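Local structure of PP1b (Porcine reproductive and respiratory syndrome virus, 6JDR) at residues 284-289 with 379-384; 299-304 with 386-391; 308-313 with 343-348. The protein probably unwinds RNA and DNA duplexes with 5' to 3' polarity at the cost of ATP hydrolysis, as the helicase part of the arterivirus replicase polyprotein. The protein carries 1 engineered substitution. All blocks are in the same frame, centred on the assembly; numbering follows the deposited sequence.

Contact 1: 284-289 with 379-384; sequences CDAIQP and SVFDLP. Engineered in segment 379-384: Val-380 (natural residue Met).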
ATOM      1  N   CYS A 284      -1.668   6.942  19.254  1.00 58.51           N
ATOM      2  CA  CYS A 284      -1.381   5.695  18.538  1.00 56.69           C
ATOM      3  C   CYS A 284       0.046   5.683  17.979  1.00 54.48           C
ATOM      4  O   CYS A 284       0.753   4.684  18.097  1.00 55.11           O
ATOM      5  CB  CYS A 284      -2.389   5.480  17.401  1.00 57.93           C
ATOM      6  SG  CYS A 284      -4.078   5.099  17.927  1.00 58.29           S
ATOM      7  N   ASP A 285       0.463   6.798  17.386  1.00 53.53           N
ATOM      8  CA  ASP A 285       1.815   6.935  16.835  1.00 54.06           C
ATOM      9  C   ASP A 285       2.908   6.795  17.899  1.00 52.85           C
ATOM     10  O   ASP A 285       3.922   6.127  17.671  1.00 52.33           O
ATOM     11  CB  ASP A 285       1.969   8.288  16.125  1.00 55.83           C
ATOM     12  CG  ASP A 285       1.123   8.394  14.858  1.00 58.53           C
ATOM     13  OD1 ASP A 285       0.503   7.382  14.451  1.00 58.45           O
ATOM     14  OD2 ASP A 285       1.082   9.497  14.266  1.00 59.33           O
ATOM     15  N   ALA A 286       2.704   7.427  19.054  1.00 51.04           N
ATOM     16  CA  ALA A 286       3.692   7.403  20.132  1.00 48.62           C
ATOM     17  C   ALA A 286       3.833   6.009  20.727  1.00 46.53           C
ATOM     18  O   ALA A 286       4.939   5.575  21.037  1.00 44.94           O
ATOM     19  CB  ALA A 286       3.324   8.406  21.216  1.00 49.30           C
ATOM     20  N   ILE A 287       2.712   5.306  20.870  1.00 45.99           N
ATOM     21  CA  ILE A 287       2.709   3.981  21.492  1.00 45.68           C
ATOM     22  C   ILE A 287       3.027   2.842  20.520  1.00 45.57           C
ATOM     23  O   ILE A 287       3.243   1.704  20.953  1.00 44.05           O
ATOM     24  CB  ILE A 287       1.375   3.686  22.221  1.00 46.28           C
ATOM     25  CG1 ILE A 287       0.209   3.514  21.238  1.00 46.88           C
ATOM     26  CG2 ILE A 287       1.062   4.792  23.222  1.00 46.72           C
ATOM     27  CD1 ILE A 287      -1.065   3.013  21.889  1.00 47.09           C
ATOM     28  N   GLN A 288       3.072   3.147  19.221  1.00 46.38           N
ATOM     29  CA  GLN A 288       3.243   2.124  18.177  1.00 47.19           C
ATOM     30  C   GLN A 288       4.404   1.138  18.418  1.00 47.00           C
ATOM     31  O   GLN A 288       4.213  -0.069  18.265  1.00 49.07           O
ATOM     32  CB  GLN A 288       3.366   2.779  16.790  1.00 47.51           C
ATOM     33  CG  GLN A 288       3.401   1.798  15.623  1.00 48.58           C
ATOM     34  CD  GLN A 288       2.184   0.887  15.576  1.00 49.53           C
ATOM     35  OE1 GLN A 288       1.084   1.321  15.231  1.00 50.63           O
ATOM     36  NE2 GLN A 288       2.375  -0.384  15.925  1.00 48.87           N
ATOM     37  N   PRO A 289       5.597   1.633  18.810  1.00 46.33           N
ATOM     38  CA  PRO A 289       6.724   0.742  19.117  1.00 46.11           C
ATOM     39  C   PRO A 289       6.413  -0.486  19.986  1.00 46.86           C
ATOM     40  O   PRO A 289       7.114  -1.492  19.880  1.00 46.52           O
ATOM     41  CB  PRO A 289       7.694   1.665  19.844  1.00 46.43           C
ATOM     42  CG  PRO A 289       7.476   2.987  19.198  1.00 46.34           C
ATOM     43  CD  PRO A 289       6.009   3.051  18.865  1.00 46.67           C
ATOM     44  N   SER A 379      12.908  10.753  26.759  1.00 65.31           N
ATOM     45  CA  SER A 379      13.821   9.607  26.730  1.00 67.36           C
ATOM     46  C   SER A 379      13.111   8.247  26.737  1.00 67.02           C
ATOM     47  O   SER A 379      13.768   7.205  26.702  1.00 66.41           O
ATOM     48  CB  SER A 379      14.791   9.680  27.914  1.00 68.03           C
ATOM     49  OG  SER A 379      14.100   9.601  29.149  1.00 69.03           O
ATOM     50  N   VAL A 380      11.781   8.261  26.801  1.00 66.44           N
ATOM     51  CA  VAL A 380      10.977   7.044  26.752  1.00 66.39           C
ATOM     52  C   VAL A 380       9.949   7.069  25.612  1.00 65.25           C
ATOM     53  O   VAL A 380       9.618   6.021  25.049  1.00 62.33           O
ATOM     54  CB  VAL A 380      10.250   6.828  28.095  1.00 69.11           C
ATOM     55  CG1 VAL A 380       9.636   5.442  28.165  1.00 70.28           C
ATOM     56  CG2 VAL A 380      11.218   7.016  29.257  1.00 71.11           C
ATOM     57  N   PHE A 381       9.447   8.255  25.273  1.00 63.30           N
ATOM     58  CA  PHE A 381       8.405   8.396  24.265  1.00 63.37           C
ATOM     59  C   PHE A 381       8.652   9.579  23.350  1.00 63.45           C
ATOM     60  O   PHE A 381       9.259  10.571  23.752  1.00 62.12           O
ATOM     61  CB  PHE A 381       7.047   8.586  24.942  1.00 64.23           C
ATOM     62  CG  PHE A 381       6.299   7.310  25.169  1.00 64.69           C
ATOM     63  CD1 PHE A 381       6.575   6.514  26.268  1.00 64.38           C
ATOM     64  CD2 PHE A 381       5.315   6.906  24.282  1.00 65.23           C
ATOM     65  CE1 PHE A 381       5.884   5.334  26.480  1.00 64.61           C
ATOM     66  CE2 PHE A 381       4.620   5.731  24.488  1.00 65.92           C
ATOM     67  CZ  PHE A 381       4.902   4.944  25.590  1.00 65.85           C
ATOM     68  N   ASP A 382       8.169   9.455  22.116  1.00 64.86           N
ATOM     69  CA  ASP A 382       8.057  10.577  21.196  1.00 65.58           C
ATOM     70  C   ASP A 382       6.602  11.005  21.223  1.00 64.24           C
ATOM     71  O   ASP A 382       5.734  10.331  20.665  1.00 63.53           O
ATOM     72  CB  ASP A 382       8.477  10.172  19.781  1.00 67.67           C
ATOM     73  CG  ASP A 382       9.946   9.797  19.694  1.00 71.81           C
ATOM     74  OD1 ASP A 382      10.270   8.800  19.011  1.00 74.13           O
ATOM     75  OD2 ASP A 382      10.780  10.496  20.312  1.00 74.62           O
ATOM     76  N   LEU A 383       6.336  12.111  21.908  1.00 64.69           N
ATOM     77  CA  LEU A 383       4.977  12.612  22.066  1.00 65.25           C
ATOM     78  C   LEU A 383       4.972  14.128  21.909  1.00 65.28           C
ATOM     79  O   LEU A 383       5.131  14.854  22.893  1.00 64.89           O
ATOM     80  CB  LEU A 383       4.421  12.202  23.433  1.00 63.88           C
ATOM     81  CG  LEU A 383       2.958  12.550  23.706  1.00 64.30           C
ATOM     82  CD1 LEU A 383       2.021  11.789  22.779  1.00 64.48           C
ATOM     83  CD2 LEU A 383       2.623  12.260  25.160  1.00 64.94           C
ATOM     84  N   PRO A 384       4.803  14.614  20.666  1.00 67.02           N
ATOM     85  CA  PRO A 384       4.820  16.060  20.441  1.00 67.42           C
ATOM     86  C   PRO A 384       3.585  16.755  21.001  1.00 67.59           C
ATOM     87  O   PRO A 384       2.534  16.130  21.158  1.00 66.69           O
ATOM     88  CB  PRO A 384       4.859  16.191  18.906  1.00 67.84           C
ATOM     89  CG  PRO A 384       5.067  14.815  18.367  1.00 67.69           C
ATOM     90  CD  PRO A 384       4.584  13.865  19.416  1.00 67.44           C
TER

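Contact 2: 299-304 with 386-391; sequences VNTTRV and KGTPVN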
ATOM      1  N   VAL A 299     -11.134   7.995  16.095  1.00 71.23           N
ATOM      2  CA  VAL A 299     -11.677   9.134  16.834  1.00 69.69           C
ATOM      3  C   VAL A 299     -10.743  10.329  16.646  1.00 69.91           C
ATOM      4  O   VAL A 299      -9.743  10.229  15.935  1.00 70.78           O
ATOM      5  CB  VAL A 299     -11.877   8.808  18.335  1.00 69.70           C
ATOM      6  CG1 VAL A 299     -12.910   7.704  18.501  1.00 69.61           C
ATOM      7  CG2 VAL A 299     -10.564   8.417  19.005  1.00 69.84           C
ATOM      8  N   ASN A 300     -11.072  11.456  17.273  1.00 70.34           N
ATOM      9  CA  ASN A 300     -10.315  12.694  17.077  1.00 70.92           C
ATOM     10  C   ASN A 300      -9.015  12.750  17.874  1.00 68.35           C
ATOM     11  O   ASN A 300      -8.771  11.926  18.762  1.00 65.90           O
ATOM     12  CB  ASN A 300     -11.179  13.910  17.435  1.00 73.32           C
ATOM     13  CG  ASN A 300     -12.418  14.025  16.566  1.00 73.49           C
ATOM     14  OD1 ASN A 300     -12.351  13.879  15.346  1.00 73.45           O
ATOM     15  ND2 ASN A 300     -13.560  14.289  17.194  1.00 73.72           N
ATOM     16  N   THR A 301      -8.196  13.744  17.542  1.00 66.00           N
ATOM     17  CA  THR A 301      -6.910  13.969  18.187  1.00 65.96           C
ATOM     18  C   THR A 301      -7.046  14.188  19.693  1.00 66.10           C
ATOM     19  O   THR A 301      -7.899  14.952  20.147  1.00 66.15           O
ATOM     20  CB  THR A 301      -6.207  15.200  17.579  1.00 65.67           C
ATOM     21  OG1 THR A 301      -6.128  15.052  16.156  1.00 63.81           O
ATOM     22  CG2 THR A 301      -4.799  15.373  18.150  1.00 66.22           C
ATOM     23  N   THR A 302      -6.198  13.505  20.456  1.00 66.86           N
ATOM     24  CA  THR A 302      -6.091  13.712  21.894  1.00 65.00           C
ATOM     25  C   THR A 302      -5.101  14.845  22.115  1.00 65.57           C
ATOM     26  O   THR A 302      -4.003  14.827  21.557  1.00 66.61           O
ATOM     27  CB  THR A 302      -5.592  12.441  22.604  1.00 63.62           C
ATOM     28  OG1 THR A 302      -6.447  11.341  22.273  1.00 61.75           O
ATOM     29  CG2 THR A 302      -5.576  12.626  24.119  1.00 64.09           C
ATOM     30  N   ARG A 303      -5.492  15.835  22.913  1.00 67.64           N
ATOM     31  CA  ARG A 303      -4.655  17.011  23.149  1.00 69.69           C
ATOM     32  C   ARG A 303      -3.469  16.670  24.048  1.00 65.90           C
ATOM     33  O   ARG A 303      -3.605  15.914  25.008  1.00 61.63           O
ATOM     34  CB  ARG A 303      -5.480  18.139  23.777  1.00 74.20           C
ATOM     35  CG  ARG A 303      -4.752  19.472  23.875  1.00 78.26           C
ATOM     36  CD  ARG A 303      -5.611  20.526  24.556  1.00 82.48           C
ATOM     37  NE  ARG A 303      -6.704  20.989  23.701  1.00 86.31           N
ATOM     38  CZ  ARG A 303      -7.669  21.825  24.085  1.00 88.26           C
ATOM     39  NH1 ARG A 303      -7.702  22.304  25.325  1.00 87.57           N
ATOM     40  NH2 ARG A 303      -8.615  22.182  23.223  1.00 90.09           N
ATOM     41  N   VAL A 304      -2.310  17.233  23.722  1.00 64.91           N
ATOM     42  CA  VAL A 304      -1.105  17.059  24.523  1.00 66.43           C
ATOM     43  C   VAL A 304      -0.483  18.426  24.782  1.00 68.60           C
ATOM     44  O   VAL A 304      -0.129  19.145  23.844  1.00 69.21           O
ATOM     45  CB  VAL A 304      -0.083  16.138  23.822  1.00 66.30           C
ATOM     46  CG1 VAL A 304       1.201  16.039  24.640  1.00 66.40           C
ATOM     47  CG2 VAL A 304      -0.686  14.759  23.588  1.00 65.39           C
ATOM     48  N   LYS A 386       0.343  18.688  20.900  1.00 79.56           N
ATOM     49  CA  LYS A 386      -0.736  18.752  19.920  1.00 81.09           C
ATOM     50  C   LYS A 386      -1.926  19.488  20.524  1.00 81.80           C
ATOM     51  O   LYS A 386      -2.473  19.060  21.542  1.00 79.81           O
ATOM     52  CB  LYS A 386      -1.159  17.341  19.488  1.00 83.26           C
ATOM     53  CG  LYS A 386      -0.825  16.978  18.046  1.00 85.16           C
ATOM     54  CD  LYS A 386       0.666  17.031  17.747  1.00 85.52           C
ATOM     55  CE  LYS A 386       0.975  16.410  16.392  1.00 86.24           C
ATOM     56  NZ  LYS A 386       2.355  16.715  15.925  1.00 85.98           N
ATOM     57  N   GLY A 387      -2.311  20.597  19.897  1.00 83.96           N
ATOM     58  CA  GLY A 387      -3.502  21.341  20.294  1.00 85.68           C
ATOM     59  C   GLY A 387      -4.710  20.881  19.501  1.00 87.53           C
ATOM     60  O   GLY A 387      -4.572  20.169  18.505  1.00 87.54           O
ATOM     61  N   THR A 388      -5.893  21.281  19.952  1.00 90.64           N
ATOM     62  CA  THR A 388      -7.138  21.007  19.236  1.00 93.65           C
ATOM     63  C   THR A 388      -8.103  22.180  19.418  1.00 97.20           C
ATOM     64  O   THR A 388      -8.255  22.683  20.532  1.00 99.61           O
ATOM     65  CB  THR A 388      -7.817  19.724  19.749  1.00 92.46           C
ATOM     66  OG1 THR A 388      -7.898  19.761  21.178  1.00 91.66           O
ATOM     67  CG2 THR A 388      -7.042  18.486  19.320  1.00 92.32           C
ATOM     68  N   PRO A 389      -8.758  22.624  18.327  1.00100.05           N
ATOM     69  CA  PRO A 389      -9.750  23.694  18.442  1.00 99.88           C
ATOM     70  C   PRO A 389     -11.051  23.177  19.064  1.00 99.18           C
ATOM     71  O   PRO A 389     -12.018  22.885  18.354  1.00 98.88           O
ATOM     72  CB  PRO A 389      -9.945  24.147  16.993  1.00100.51           C
ATOM     73  CG  PRO A 389      -9.661  22.930  16.184  1.00101.14           C
ATOM     74  CD  PRO A 389      -8.620  22.148  16.937  1.00100.59           C
ATOM     75  N   VAL A 390     -11.046  23.054  20.389  1.00 97.45           N
ATOM     76  CA  VAL A 390     -12.163  22.480  21.140  1.00 97.48           C
ATOM     77  C   VAL A 390     -12.266  23.154  22.510  1.00 96.72           C
ATOM     78  O   VAL A 390     -11.265  23.621  23.060  1.00 94.67           O
ATOM     79  CB  VAL A 390     -11.974  20.958  21.354  1.00 98.27           C
ATOM     80  CG1 VAL A 390     -13.191  20.340  22.030  1.00 97.27           C
ATOM     81  CG2 VAL A 390     -11.696  20.246  20.037  1.00 98.79           C
ATOM     82  N   ASN A 391     -13.483  23.202  23.047  1.00 96.52           N
ATOM     83  CA  ASN A 391     -13.718  23.656  24.414  1.00 97.29           C
ATOM     84  C   ASN A 391     -13.793  22.459  25.358  1.00 96.91           C
ATOM     85  O   ASN A 391     -14.804  21.756  25.402  1.00 95.46           O
ATOM     86  CB  ASN A 391     -15.013  24.468  24.489  1.00 97.45           C
TER

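Contact 3: 308-313 with 343-348; sequences EKPVRY and TLHLPT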
ATOM      1  N   GLU A 308       4.435  24.292  32.314  1.00 79.83           N
ATOM      2  CA  GLU A 308       5.670  24.679  33.003  1.00 81.11           C
ATOM      3  C   GLU A 308       5.538  24.590  34.526  1.00 79.34           C
ATOM      4  O   GLU A 308       6.546  24.537  35.234  1.00 76.13           O
ATOM      5  CB  GLU A 308       6.082  26.104  32.607  1.00 83.79           C
ATOM      6  CG  GLU A 308       6.286  26.318  31.109  1.00 86.94           C
ATOM      7  CD  GLU A 308       7.429  25.498  30.531  1.00 88.05           C
ATOM      8  OE1 GLU A 308       8.496  25.409  31.178  1.00 86.97           O
ATOM      9  OE2 GLU A 308       7.262  24.949  29.420  1.00 89.94           O
ATOM     10  N   LYS A 309       4.301  24.593  35.021  1.00 78.82           N
ATOM     11  CA  LYS A 309       4.028  24.458  36.451  1.00 79.53           C
ATOM     12  C   LYS A 309       2.924  23.427  36.683  1.00 76.60           C
ATOM     13  O   LYS A 309       2.107  23.192  35.793  1.00 75.40           O
ATOM     14  CB  LYS A 309       3.625  25.809  37.045  1.00 82.37           C
ATOM     15  CG  LYS A 309       4.787  26.777  37.198  1.00 85.61           C
ATOM     16  CD  LYS A 309       4.350  28.091  37.828  1.00 88.05           C
ATOM     17  CE  LYS A 309       5.544  28.957  38.205  1.00 88.83           C
ATOM     18  NZ  LYS A 309       6.406  29.288  37.033  1.00 88.72           N
ATOM     19  N   PRO A 310       2.891  22.812  37.882  1.00 75.15           N
ATOM     20  CA  PRO A 310       1.906  21.761  38.188  1.00 75.17           C
ATOM     21  C   PRO A 310       0.456  22.181  37.941  1.00 74.86           C
ATOM     22  O   PRO A 310       0.137  23.368  38.003  1.00 75.81           O
ATOM     23  CB  PRO A 310       2.128  21.494  39.681  1.00 75.20           C
ATOM     24  CG  PRO A 310       3.530  21.916  39.943  1.00 75.31           C
ATOM     25  CD  PRO A 310       3.787  23.073  39.025  1.00 74.71           C
ATOM     26  N   VAL A 311      -0.406  21.205  37.672  1.00 73.97           N
ATOM     27  CA  VAL A 311      -1.803  21.477  37.341  1.00 74.56           C
ATOM     28  C   VAL A 311      -2.707  20.311  37.755  1.00 75.78           C
ATOM     29  O   VAL A 311      -2.238  19.181  37.905  1.00 75.31           O
ATOM     30  CB  VAL A 311      -1.950  21.785  35.834  1.00 75.62           C
ATOM     31  CG1 VAL A 311      -1.715  20.539  34.989  1.00 76.20           C
ATOM     32  CG2 VAL A 311      -3.307  22.400  35.533  1.00 76.44           C
ATOM     33  N   ARG A 312      -3.994  20.598  37.950  1.00 76.62           N
ATOM     34  CA  ARG A 312      -4.957  19.615  38.444  1.00 79.30           C
ATOM     35  C   ARG A 312      -6.129  19.419  37.475  1.00 77.45           C
ATOM     36  O   ARG A 312      -7.293  19.507  37.874  1.00 77.65           O
ATOM     37  CB  ARG A 312      -5.496  20.058  39.810  1.00 82.52           C
ATOM     38  CG  ARG A 312      -4.436  20.260  40.882  1.00 85.66           C
ATOM     39  CD  ARG A 312      -3.915  18.938  41.427  1.00 88.12           C
ATOM     40  NE  ARG A 312      -3.170  19.125  42.673  1.00 90.75           N
ATOM     41  CZ  ARG A 312      -3.719  19.326  43.872  1.00 91.25           C
ATOM     42  NH1 ARG A 312      -5.043  19.372  44.023  1.00 90.99           N
ATOM     43  NH2 ARG A 312      -2.935  19.486  44.935  1.00 91.23           N
ATOM     44  N   TYR A 313      -5.825  19.145  36.209  1.00 74.46           N
ATOM     45  CA  TYR A 313      -6.866  18.908  35.207  1.00 72.18           C
ATOM     46  C   TYR A 313      -7.168  17.419  35.062  1.00 69.77           C
ATOM     47  O   TYR A 313      -6.269  16.621  34.798  1.00 68.78           O
ATOM     48  CB  TYR A 313      -6.459  19.488  33.851  1.00 72.77           C
ATOM     49  CG  TYR A 313      -6.332  21.001  33.808  1.00 73.47           C
ATOM     50  CD1 TYR A 313      -7.204  21.825  34.522  1.00 74.60           C
ATOM     51  CD2 TYR A 313      -5.361  21.610  33.019  1.00 73.47           C
ATOM     52  CE1 TYR A 313      -7.092  23.205  34.468  1.00 74.79           C
ATOM     53  CE2 TYR A 313      -5.247  22.990  32.958  1.00 74.54           C
ATOM     54  CZ  TYR A 313      -6.113  23.782  33.686  1.00 74.52           C
ATOM     55  OH  TYR A 313      -6.003  25.152  33.631  1.00 75.37           O
ATOM     56  N   THR A 343      -3.758  14.309  33.927  1.00 56.43           N
ATOM     57  CA  THR A 343      -2.555  15.103  34.161  1.00 56.68           C
ATOM     58  C   THR A 343      -1.409  14.194  34.604  1.00 54.80           C
ATOM     59  O   THR A 343      -1.429  13.658  35.711  1.00 56.14           O
ATOM     60  CB  THR A 343      -2.788  16.206  35.216  1.00 56.71           C
ATOM     61  OG1 THR A 343      -3.775  17.125  34.738  1.00 56.35           O
ATOM     62  CG2 THR A 343      -1.504  16.974  35.494  1.00 56.65           C
ATOM     63  N   LEU A 344      -0.422  14.027  33.727  1.00 53.22           N
ATOM     64  CA  LEU A 344       0.770  13.239  34.024  1.00 51.96           C
ATOM     65  C   LEU A 344       1.739  14.109  34.810  1.00 51.26           C
ATOM     66  O   LEU A 344       2.338  15.034  34.267  1.00 51.92           O
ATOM     67  CB  LEU A 344       1.423  12.740  32.728  1.00 52.83           C
ATOM     68  CG  LEU A 344       2.701  11.896  32.836  1.00 52.73           C
ATOM     69  CD1 LEU A 344       2.556  10.773  33.854  1.00 51.92           C
ATOM     70  N   HIS A 345       1.879  13.800  36.096  1.00 50.98           N
ATOM     71  CA  HIS A 345       2.628  14.614  37.043  1.00 49.76           C
ATOM     72  C   HIS A 345       3.951  13.926  37.374  1.00 49.03           C
ATOM     73  O   HIS A 345       3.962  12.870  38.003  1.00 48.55           O
ATOM     74  CB  HIS A 345       1.769  14.800  38.299  1.00 50.12           C
ATOM     75  CG  HIS A 345       2.387  15.670  39.346  1.00 49.68           C
ATOM     76  ND1 HIS A 345       2.712  16.990  39.123  1.00 50.41           N
ATOM     77  CD2 HIS A 345       2.707  15.415  40.636  1.00 50.07           C
ATOM     78  CE1 HIS A 345       3.223  17.507  40.226  1.00 51.02           C
ATOM     79  NE2 HIS A 345       3.232  16.572  41.159  1.00 51.69           N
ATOM     80  N   LEU A 346       5.060  14.534  36.952  1.00 49.50           N
ATOM     81  CA  LEU A 346       6.385  13.914  37.046  1.00 50.51           C
ATOM     82  C   LEU A 346       7.395  14.800  37.781  1.00 51.80           C
ATOM     83  O   LEU A 346       8.392  15.226  37.195  1.00 52.21           O
ATOM     84  CB  LEU A 346       6.916  13.607  35.639  1.00 50.68           C
ATOM     85  CG  LEU A 346       6.020  12.772  34.719  1.00 50.04           C
ATOM     86  CD1 LEU A 346       6.485  12.893  33.275  1.00 50.84           C
ATOM     87  CD2 LEU A 346       6.006  11.318  35.161  1.00 49.82           C
ATOM     88  N   PRO A 347       7.152  15.077  39.071  1.00 52.91           N
ATOM     89  CA  PRO A 347       8.072  15.920  39.838  1.00 52.56           C
ATOM     90  C   PRO A 347       9.435  15.289  40.130  1.00 52.88           C
ATOM     91  O   PRO A 347      10.411  16.018  40.298  1.00 52.49           O
ATOM     92  CB  PRO A 347       7.319  16.162  41.150  1.00 52.79           C
ATOM     93  CG  PRO A 347       6.384  15.011  41.266  1.00 52.95           C
ATOM     94  CD  PRO A 347       5.972  14.689  39.863  1.00 52.56           C
ATOM     95  N   THR A 348       9.504  13.960  40.192  1.00 53.02           N
ATOM     96  CA  THR A 348      10.719  13.274  40.636  1.00 53.76           C
ATOM     97  C   THR A 348      11.525  12.728  39.459  1.00 56.46           C
ATOM     98  O   THR A 348      10.979  12.069  38.577  1.00 58.62           O
ATOM     99  CB  THR A 348      10.369  12.134  41.607  1.00 53.38           C
ATOM    100  OG1 THR A 348       9.568  12.655  42.676  1.00 52.59           O
ATOM    101  CG2 THR A 348      11.630  11.498  42.185  1.00 53.39           C
TER

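Contact 1: 284-289 with 379-384
Ala-286 of helix 281-287 lies against the extended backbone of Phe-381 to Leu-383, with Ala-286 CA 5.5 Å from Asp-382 CA. The 379-384 segment has no regular secondary structure. The contact is van der Waals packing, apolar between side chains, with two carbonyl oxygens in the interface. Ala-286 carries most of it: its methyl group points at the loop, and CB comes within 3.1 Å of the Asp-382 carbonyl O. The same CB lies 3.9 Å from Leu-383 CD1 and, near the ring plane, at the edge of Phe-381. The ring's CD2–CE2 side also approaches the helix backbone, CE2 being 3.5 Å from Ala-286 O, obliquely. One residue on, Ile-287 adds its CG2 branch, which reaches the ring edge at 3.9 Å from Phe-381 CE2. With chi1 at 69°, Ile-287 CG1 sits between the backbone N and the carbonyl carbon, while CG2 lies anti to that carbon and meets the phenylalanine. Helix 354-361 packs against both sides of the contact: Leu-358 touches Ile-287 and Phe-381, Ile-361 touches Leu-383, and Arg-354 makes a cation-pi contact with the Phe-381 ring and a hydrogen bond to the carbonyl O of Val-380, an engineered residue. The Asp-382 side chain lies at the exposed margin, close to a bound sulfate. Helix 281-287, between strands 270-276 and 294-297 of the seven-stranded parallel sheet, meets helix 354-361 and the loop after strand 367-371, which belong with the five-stranded one; two such sheets are consistent with the paired RecA-like domains of superfamily 1 helicases.

Contact 2: 299-304 with 386-391
Arg-303 and Thr-388 make the main polar grip of this contact. The guanidinium takes the threonine side-on: NE donates to Thr-388 OG1 at 3.0 Å, and NH2 donates to the carbonyl Thr-388 O at 2.8 Å. NH2 has a longer bond to OG1 as well, so the threonine oxygen accepts from two nitrogens. A further NH2 bond, 3.0 Å to Val-390 O, has its acceptor almost in the guanidinium plane, although the nitrogen stands 36° above the plane of that carbonyl. Three acceptors for the two hydrogens of NH2 mean that at least one hydrogen is shared, in keeping with the bent bonds to Thr-388 O and OG1. NH1 turns to weak bonds with Asn-407 OD1 and Asp-404 O. The arginine chain starts extended and bends at chi3 (-73°), which swings NE toward the threonine.

At the other end, Val-304 and Lys-386 form a single antiparallel bridge, a hydrogen-bonded pair. Val-304 N donates to Lys-386 O at 2.8 Å, and Lys-386 N returns a bond to Val-304 O. Strand 303-307 is an outermost strand of the five-stranded parallel sheet in the helicase core; through its backbone Arg-303 pairs with His-366 and Ile-368, and the bridge lays the later loop against the strand's start.

Lys-386 O also receives a CA-H...O contact from Arg-303 CA, 3.4 Å away. Thr-301 and Thr-388 run alongside each other, pointing oppositely, Thr-301 CB meeting Thr-388 CG2 at 3.8 Å. Thr-302 faces away, its OG1 hydrogen-bonded to Gly-280 N and Arg-365 O; its carbonyl O accepts from Asn-282 ND2 of helix 281-287.

Contact 3: 308-313 with 343-348
Thr-343 meets the 308-313 loop with both branches of its side chain. Its hydroxyl donates to the backbone carbonyl of Tyr-313, OG1 to O 2.5 Å, in the plane of the carbonyl and on a lone pair; the distance is short and no measure of strength. Its methyl meets the valine: CG2 lies 3.6 Å from Val-311 CG1 and 3.4 Å from Val-311 O. Thr-343 CG2 is anti to the backbone N, with OG1 beside that nitrogen (chi1 -63°), an arrangement that lets one residue serve both neighbours. Two residues along the strand, His-345 CE1 reaches Pro-310 CB at 4.2 Å, obliquely to the imidazole.

Within the loop, Val-311 CG2 covers one face of the Tyr-313 ring near its rim. Further out, Phe-369 touches Thr-343 and Val-311, and its ring meets that of Tyr-313. Tyr-371 packs on Pro-310 and lies nearly parallel to the His-345 ring. Arg-312 starts away from the strand, and its guanidinium makes salt bridges to Glu-325 and Asp-326. The loop links strands 303-307 and 315-318 of the parallel sheet in the superfamily 1 helicase core, crossing over strands 367-371 and 342-345 between them.

All three contacts lie on one side of the chain's centre, away from the zinc sites. Contact 1 is buried and apolar between side chains, contact 2 partly buried and polar, and contact 3 a surface contact held by one side-chain hydrogen bond plus packing. Contacts 1 and 2 share the loop between strands 367-371 and 392-395, and they touch where Leu-383 and Pro-384 pack on Val-304. Contacts 2 and 3 both reach the five-stranded parallel sheet, one at the beginning of 303-307, one of its outermost strands, the other on the inner strand 342-345. Segment 308-313 closely follows 299-304 in sequence, without other touch between these contacts; contact 3 stays about 8 Å from contact 1 at the nearest atoms.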